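Local coordinates for protein rhizobiales Sp. Pch2 (Marine metagenome, PDB 6PB3) that is a Trip13-like AAA+ ATPase that probably remodels HORMA domain proteins to regulate cGAS-like enzymes in bacteriophage immunity, at residues V30-M42 and E219-A233. Numbering follows the deposited sequence.
Sequences VGLDTHKSRLSKM and EIITFDRPNDAQRRA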
loop_
_atom_site.group_PDB
_atom_site.type_symbol
_atom_site.label_atom_id
_atom_site.label_comp_id
_atom_site.label_asym_id
_atom_site.label_seq_id
_atom_site.Cartn_x
_atom_site.Cartn_y
_atom_site.Cartn_z
ATOM N N VAL A 30 13.403 -29.483 16.982
ATOM C CA VAL A 30 12.248 -30.368 17.045
ATOM C C VAL A 30 11.141 -29.824 16.166
ATOM O O VAL A 30 11.011 -28.612 15.963
ATOM C CB VAL A 30 11.727 -30.574 18.478
ATOM C CG1 VAL A 30 10.966 -31.890 18.560
ATOM C CG2 VAL A 30 12.864 -30.536 19.449
ATOM N N GLY A 31 10.335 -30.744 15.647
ATOM C CA GLY A 31 9.297 -30.409 14.713
ATOM C C GLY A 31 9.772 -30.153 13.306
ATOM O O GLY A 31 8.954 -29.774 12.463
ATOM N N LEU A 32 11.061 -30.344 13.019
ATOM C CA LEU A 32 11.612 -30.142 11.684
ATOM C C LEU A 32 12.067 -31.444 11.024
ATOM O O LEU A 32 12.887 -31.408 10.097
ATOM C CB LEU A 32 12.779 -29.153 11.748
ATOM C CG LEU A 32 12.376 -27.782 12.297
ATOM C CD1 LEU A 32 13.589 -26.921 12.549
ATOM C CD2 LEU A 32 11.366 -27.073 11.361
ATOM N N ASP A 33 11.554 -32.592 11.480
ATOM C CA ASP A 33 12.077 -33.877 11.012
ATOM C C ASP A 33 11.960 -34.001 9.499
ATOM O O ASP A 33 12.905 -34.432 8.827
ATOM C CB ASP A 33 11.348 -35.034 11.704
ATOM C CG ASP A 33 11.752 -35.199 13.168
ATOM O OD1 ASP A 33 12.907 -34.856 13.521
ATOM O OD2 ASP A 33 10.917 -35.684 13.968
ATOM N N THR A 34 10.820 -33.597 8.947
ATOM C CA THR A 34 10.631 -33.642 7.506
ATOM C C THR A 34 11.593 -32.696 6.794
ATOM O O THR A 34 12.175 -33.053 5.763
ATOM C CB THR A 34 9.182 -33.295 7.176
ATOM O OG1 THR A 34 8.949 -31.910 7.469
ATOM C CG2 THR A 34 8.247 -34.131 8.051
ATOM N N HIS A 35 11.770 -31.480 7.323
ATOM C CA HIS A 35 12.678 -30.533 6.677
ATOM C C HIS A 35 14.119 -31.039 6.697
ATOM O O HIS A 35 14.865 -30.842 5.726
ATOM C CB HIS A 35 12.581 -29.158 7.346
ATOM C CG HIS A 35 11.178 -28.651 7.492
ATOM N ND1 HIS A 35 10.280 -29.203 8.377
ATOM C CD2 HIS A 35 10.511 -27.659 6.850
ATOM C CE1 HIS A 35 9.127 -28.563 8.290
ATOM N NE2 HIS A 35 9.240 -27.621 7.371
ATOM N N LYS A 36 14.517 -31.698 7.795
ATOM C CA LYS A 36 15.853 -32.289 7.922
ATOM C C LYS A 36 16.080 -33.361 6.878
ATOM O O LYS A 36 17.114 -33.377 6.197
ATOM C CB LYS A 36 16.041 -32.932 9.306
ATOM C CG LYS A 36 16.078 -32.020 10.521
ATOM C CD LYS A 36 16.240 -32.886 11.803
ATOM C CE LYS A 36 16.188 -32.068 13.073
ATOM N NZ LYS A 36 16.073 -32.927 14.309
ATOM N N SER A 37 15.139 -34.303 6.787
ATOM C CA SER A 37 15.237 -35.405 5.835
ATOM C C SER A 37 15.325 -34.901 4.397
ATOM O O SER A 37 16.172 -35.351 3.619
ATOM C CB SER A 37 14.029 -36.330 6.003
ATOM O OG SER A 37 13.877 -37.195 4.894
ATOM N N ARG A 38 14.444 -33.972 4.016
ATOM C CA ARG A 38 14.471 -33.477 2.641
ATOM C C ARG A 38 15.756 -32.707 2.358
ATOM O O ARG A 38 16.410 -32.923 1.332
ATOM C CB ARG A 38 13.254 -32.598 2.360
ATOM C CG ARG A 38 11.942 -33.326 2.418
ATOM C CD ARG A 38 10.777 -32.353 2.155
ATOM N NE ARG A 38 9.504 -33.004 2.435
ATOM C CZ ARG A 38 8.330 -32.382 2.481
ATOM N NH1 ARG A 38 8.246 -31.078 2.265
ATOM N NH2 ARG A 38 7.235 -33.074 2.743
ATOM N N LEU A 39 16.145 -31.814 3.268
ATOM C CA LEU A 39 17.381 -31.072 3.057
ATOM C C LEU A 39 18.563 -32.022 2.979
ATOM O O LEU A 39 19.386 -31.923 2.063
ATOM C CB LEU A 39 17.572 -30.030 4.166
ATOM C CG LEU A 39 18.823 -29.157 4.041
ATOM C CD1 LEU A 39 18.813 -28.466 2.665
ATOM C CD2 LEU A 39 18.983 -28.118 5.184
ATOM N N SER A 40 18.630 -32.994 3.897
ATOM C CA SER A 40 19.776 -33.896 3.925
ATOM C C SER A 40 19.818 -34.769 2.675
ATOM O O SER A 40 20.886 -34.990 2.087
ATOM C CB SER A 40 19.737 -34.766 5.203
ATOM O OG SER A 40 20.460 -35.958 5.014
ATOM N N LYS A 41 18.673 -35.312 2.274
ATOM C CA LYS A 41 18.688 -36.234 1.145
ATOM C C LYS A 41 18.937 -35.500 -0.175
ATOM O O LYS A 41 19.618 -36.031 -1.063
ATOM C CB LYS A 41 17.381 -37.022 1.112
ATOM C CG LYS A 41 17.203 -38.018 2.281
ATOM C CD LYS A 41 15.762 -38.525 2.326
ATOM C CE LYS A 41 15.592 -39.757 3.235
ATOM N NZ LYS A 41 14.178 -40.245 3.139
HETATM N N MSE A 42 18.400 -34.286 -0.329
HETATM C CA MSE A 42 18.592 -33.523 -1.574
HETATM C C MSE A 42 20.065 -33.168 -1.764
HETATM O O MSE A 42 20.623 -33.297 -2.865
HETATM C CB MSE A 42 17.739 -32.244 -1.582
HETATM C CG MSE A 42 17.766 -31.467 -2.903
HETATM SE SE MSE A 42 17.120 -32.496 -4.459
HETATM C CE MSE A 42 18.734 -32.979 -5.250
ATOM N N GLU A 219 15.538 -27.676 -5.144
ATOM C CA GLU A 219 14.413 -27.866 -4.251
ATOM C C GLU A 219 14.225 -26.613 -3.426
ATOM O O GLU A 219 15.197 -25.964 -3.030
ATOM C CB GLU A 219 14.610 -29.082 -3.320
ATOM C CG GLU A 219 13.359 -29.406 -2.515
ATOM C CD GLU A 219 13.522 -30.581 -1.585
ATOM O OE1 GLU A 219 14.632 -31.121 -1.471
ATOM O OE2 GLU A 219 12.524 -30.964 -0.948
ATOM N N ILE A 220 12.963 -26.282 -3.180
ATOM C CA ILE A 220 12.564 -25.255 -2.234
ATOM C C ILE A 220 11.887 -25.962 -1.069
ATOM O O ILE A 220 10.956 -26.749 -1.275
ATOM C CB ILE A 220 11.619 -24.234 -2.885
ATOM C CG1 ILE A 220 12.270 -23.609 -4.143
ATOM C CG2 ILE A 220 11.199 -23.180 -1.850
ATOM C CD1 ILE A 220 11.320 -22.662 -4.948
ATOM N N ILE A 221 12.345 -25.683 0.147
ATOM C CA ILE A 221 11.828 -26.315 1.361
ATOM C C ILE A 221 11.232 -25.216 2.210
ATOM O O ILE A 221 11.928 -24.254 2.569
ATOM C CB ILE A 221 12.920 -27.068 2.134
ATOM C CG1 ILE A 221 13.494 -28.214 1.296
ATOM C CG2 ILE A 221 12.382 -27.613 3.507
ATOM C CD1 ILE A 221 14.756 -28.828 1.958
ATOM N N THR A 222 9.956 -25.352 2.549
ATOM C CA THR A 222 9.241 -24.245 3.153
ATOM C C THR A 222 9.036 -24.472 4.645
ATOM O O THR A 222 8.766 -25.595 5.088
ATOM C CB THR A 222 7.903 -24.009 2.446
ATOM O OG1 THR A 222 7.127 -25.217 2.441
ATOM C CG2 THR A 222 8.162 -23.574 0.987
ATOM N N PHE A 223 9.168 -23.382 5.403
ATOM C CA PHE A 223 9.016 -23.323 6.850
ATOM C C PHE A 223 7.855 -22.372 7.110
ATOM O O PHE A 223 8.026 -21.156 7.248
ATOM C CB PHE A 223 10.303 -22.847 7.535
ATOM C CG PHE A 223 11.493 -23.728 7.268
ATOM C CD1 PHE A 223 12.057 -23.785 6.007
ATOM C CD2 PHE A 223 12.038 -24.509 8.276
ATOM C CE1 PHE A 223 13.140 -24.615 5.748
ATOM C CE2 PHE A 223 13.130 -25.337 8.026
ATOM C CZ PHE A 223 13.686 -25.382 6.770
ATOM N N ASP A 224 6.666 -22.919 7.158
ATOM C CA ASP A 224 5.515 -22.142 7.553
ATOM C C ASP A 224 5.016 -22.693 8.876
ATOM O O ASP A 224 5.712 -23.465 9.552
ATOM C CB ASP A 224 4.442 -22.145 6.462
ATOM C CG ASP A 224 4.356 -23.460 5.728
ATOM O OD1 ASP A 224 4.248 -24.503 6.400
ATOM O OD2 ASP A 224 4.382 -23.446 4.475
ATOM N N ARG A 225 3.816 -22.279 9.249
ATOM C CA ARG A 225 3.331 -22.506 10.598
ATOM C C ARG A 225 3.177 -24.005 10.848
ATOM O O ARG A 225 2.626 -24.715 10.000
ATOM C CB ARG A 225 2.018 -21.746 10.783
ATOM C CG ARG A 225 2.239 -20.232 10.604
ATOM C CD ARG A 225 1.032 -19.331 10.876
ATOM N NE ARG A 225 1.379 -17.939 10.578
ATOM C CZ ARG A 225 1.425 -16.947 11.466
ATOM N NH1 ARG A 225 1.107 -17.158 12.736
ATOM N NH2 ARG A 225 1.775 -15.727 11.076
ATOM N N PRO A 226 3.688 -24.529 11.961
ATOM C CA PRO A 226 3.641 -25.978 12.179
ATOM C C PRO A 226 2.213 -26.483 12.227
ATOM O O PRO A 226 1.322 -25.843 12.800
ATOM C CB PRO A 226 4.349 -26.155 13.532
ATOM C CG PRO A 226 4.256 -24.839 14.182
ATOM C CD PRO A 226 4.364 -23.842 13.062
ATOM N N ASN A 227 1.999 -27.640 11.603
ATOM C CA ASN A 227 0.703 -28.291 11.644
ATOM C C ASN A 227 0.567 -29.050 12.962
ATOM O O ASN A 227 1.471 -29.043 13.806
ATOM C CB ASN A 227 0.520 -29.201 10.428
ATOM C CG ASN A 227 1.567 -30.311 10.353
ATOM O OD1 ASN A 227 2.044 -30.813 11.370
ATOM N ND2 ASN A 227 1.930 -30.685 9.139
ATOM N N ASP A 228 -0.572 -29.721 13.145
ATOM C CA ASP A 228 -0.845 -30.345 14.434
ATOM C C ASP A 228 0.223 -31.371 14.796
ATOM O O ASP A 228 0.651 -31.439 15.953
ATOM C CB ASP A 228 -2.237 -30.967 14.432
ATOM C CG ASP A 228 -3.335 -29.924 14.250
ATOM O OD1 ASP A 228 -3.160 -29.009 13.412
ATOM O OD2 ASP A 228 -4.376 -30.023 14.935
ATOM N N ALA A 229 0.696 -32.152 13.819
ATOM C CA ALA A 229 1.735 -33.135 14.110
ATOM C C ALA A 229 3.025 -32.452 14.529
ATOM O O ALA A 229 3.672 -32.864 15.499
ATOM C CB ALA A 229 1.975 -34.044 12.901
ATOM N N GLN A 230 3.411 -31.392 13.817
ATOM C CA GLN A 230 4.642 -30.684 14.165
ATOM C C GLN A 230 4.531 -30.000 15.522
ATOM O O GLN A 230 5.495 -29.991 16.297
ATOM C CB GLN A 230 5.000 -29.680 13.074
ATOM C CG GLN A 230 5.356 -30.384 11.758
ATOM C CD GLN A 230 5.371 -29.446 10.567
ATOM O OE1 GLN A 230 4.481 -28.611 10.402
ATOM N NE2 GLN A 230 6.384 -29.584 9.728
ATOM N N ARG A 231 3.364 -29.428 15.834
ATOM C CA ARG A 231 3.186 -28.836 17.153
ATOM C C ARG A 231 3.229 -29.908 18.229
ATOM O O ARG A 231 3.813 -29.702 19.297
ATOM C CB ARG A 231 1.872 -28.044 17.216
ATOM C CG ARG A 231 1.827 -26.895 16.224
ATOM C CD ARG A 231 0.799 -25.855 16.623
ATOM N NE ARG A 231 -0.516 -26.450 16.821
ATOM C CZ ARG A 231 -1.290 -26.861 15.824
ATOM N NH1 ARG A 231 -0.869 -26.750 14.564
ATOM N NH2 ARG A 231 -2.478 -27.388 16.084
ATOM N N ARG A 232 2.630 -31.066 17.953
ATOM C CA ARG A 232 2.686 -32.178 18.894
ATOM C C ARG A 232 4.127 -32.596 19.178
ATOM O O ARG A 232 4.489 -32.838 20.333
ATOM C CB ARG A 232 1.882 -33.360 18.349
ATOM C CG ARG A 232 1.463 -34.370 19.409
ATOM C CD ARG A 232 0.788 -35.595 18.799
ATOM N NE ARG A 232 0.292 -35.324 17.454
ATOM C CZ ARG A 232 -0.960 -34.988 17.170
ATOM N NH1 ARG A 232 -1.855 -34.889 18.137
ATOM N NH2 ARG A 232 -1.319 -34.762 15.919
ATOM N N ALA A 233 4.970 -32.672 18.142
ATOM C CA ALA A 233 6.341 -33.145 18.350
ATOM C C ALA A 233 7.147 -32.165 19.199
ATOM O O ALA A 233 7.879 -32.579 20.107
ATOM C CB ALA A 233 7.043 -33.395 17.007
#
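The imidazole of His-35 lies obliquely against the phenyl ring of Phe-223, planes 33° apart, with His-35 CD2 over the centre of one phenyl face. Leu-32 CD2 covers one face of the imidazole near its rim and also reaches Phe-223 CD2 at 4.1 Å. At the imidazole edge, close to its plane, sit Thr-222 O and Gln-230 NE2. His-35 NE2 gives Thr-222 O a weak, bent hydrogen bond of 3.1 Å, while His-35 CE1 comes within 3.3 Å of Gln-230 NE2.

This is the AAA+ nucleotide-binding fold: helix 33-47 packs against strand 219-223, nearly antiparallel to it. That strand is one of the two outermost strands of the sheet within this chain, and the loop 224-227 then leads to helix 228-239. Phe-223 also touches Lys-87 of the probable Walker A motif, which places Phe-223 probably beside the nucleotide pocket.

The Gln-230 amide is steadied from its own segment by a capping box: OE1 accepts from Asn-227 N on a lone pair, in the carbonyl plane, and Asn-227 OD1 takes Gln-230 N. That leaves NE2 turned to His-35, its amide plane only 16° from the ring.

Farther along the helix, Ile-221 CD1 presses on the backbone N of Leu-39 at 3.5 Å. Glu-219, its CG anti to the backbone N (chi1 -172°), extends to the helix, yet Arg-38 NE stays 5.0 Å from its OE2. Both carboxylate oxygens are buried without a polar partner in the model; Glu-219 OE1 rests 3.3 Å from CB of Met-42, a selenomethionine in the model.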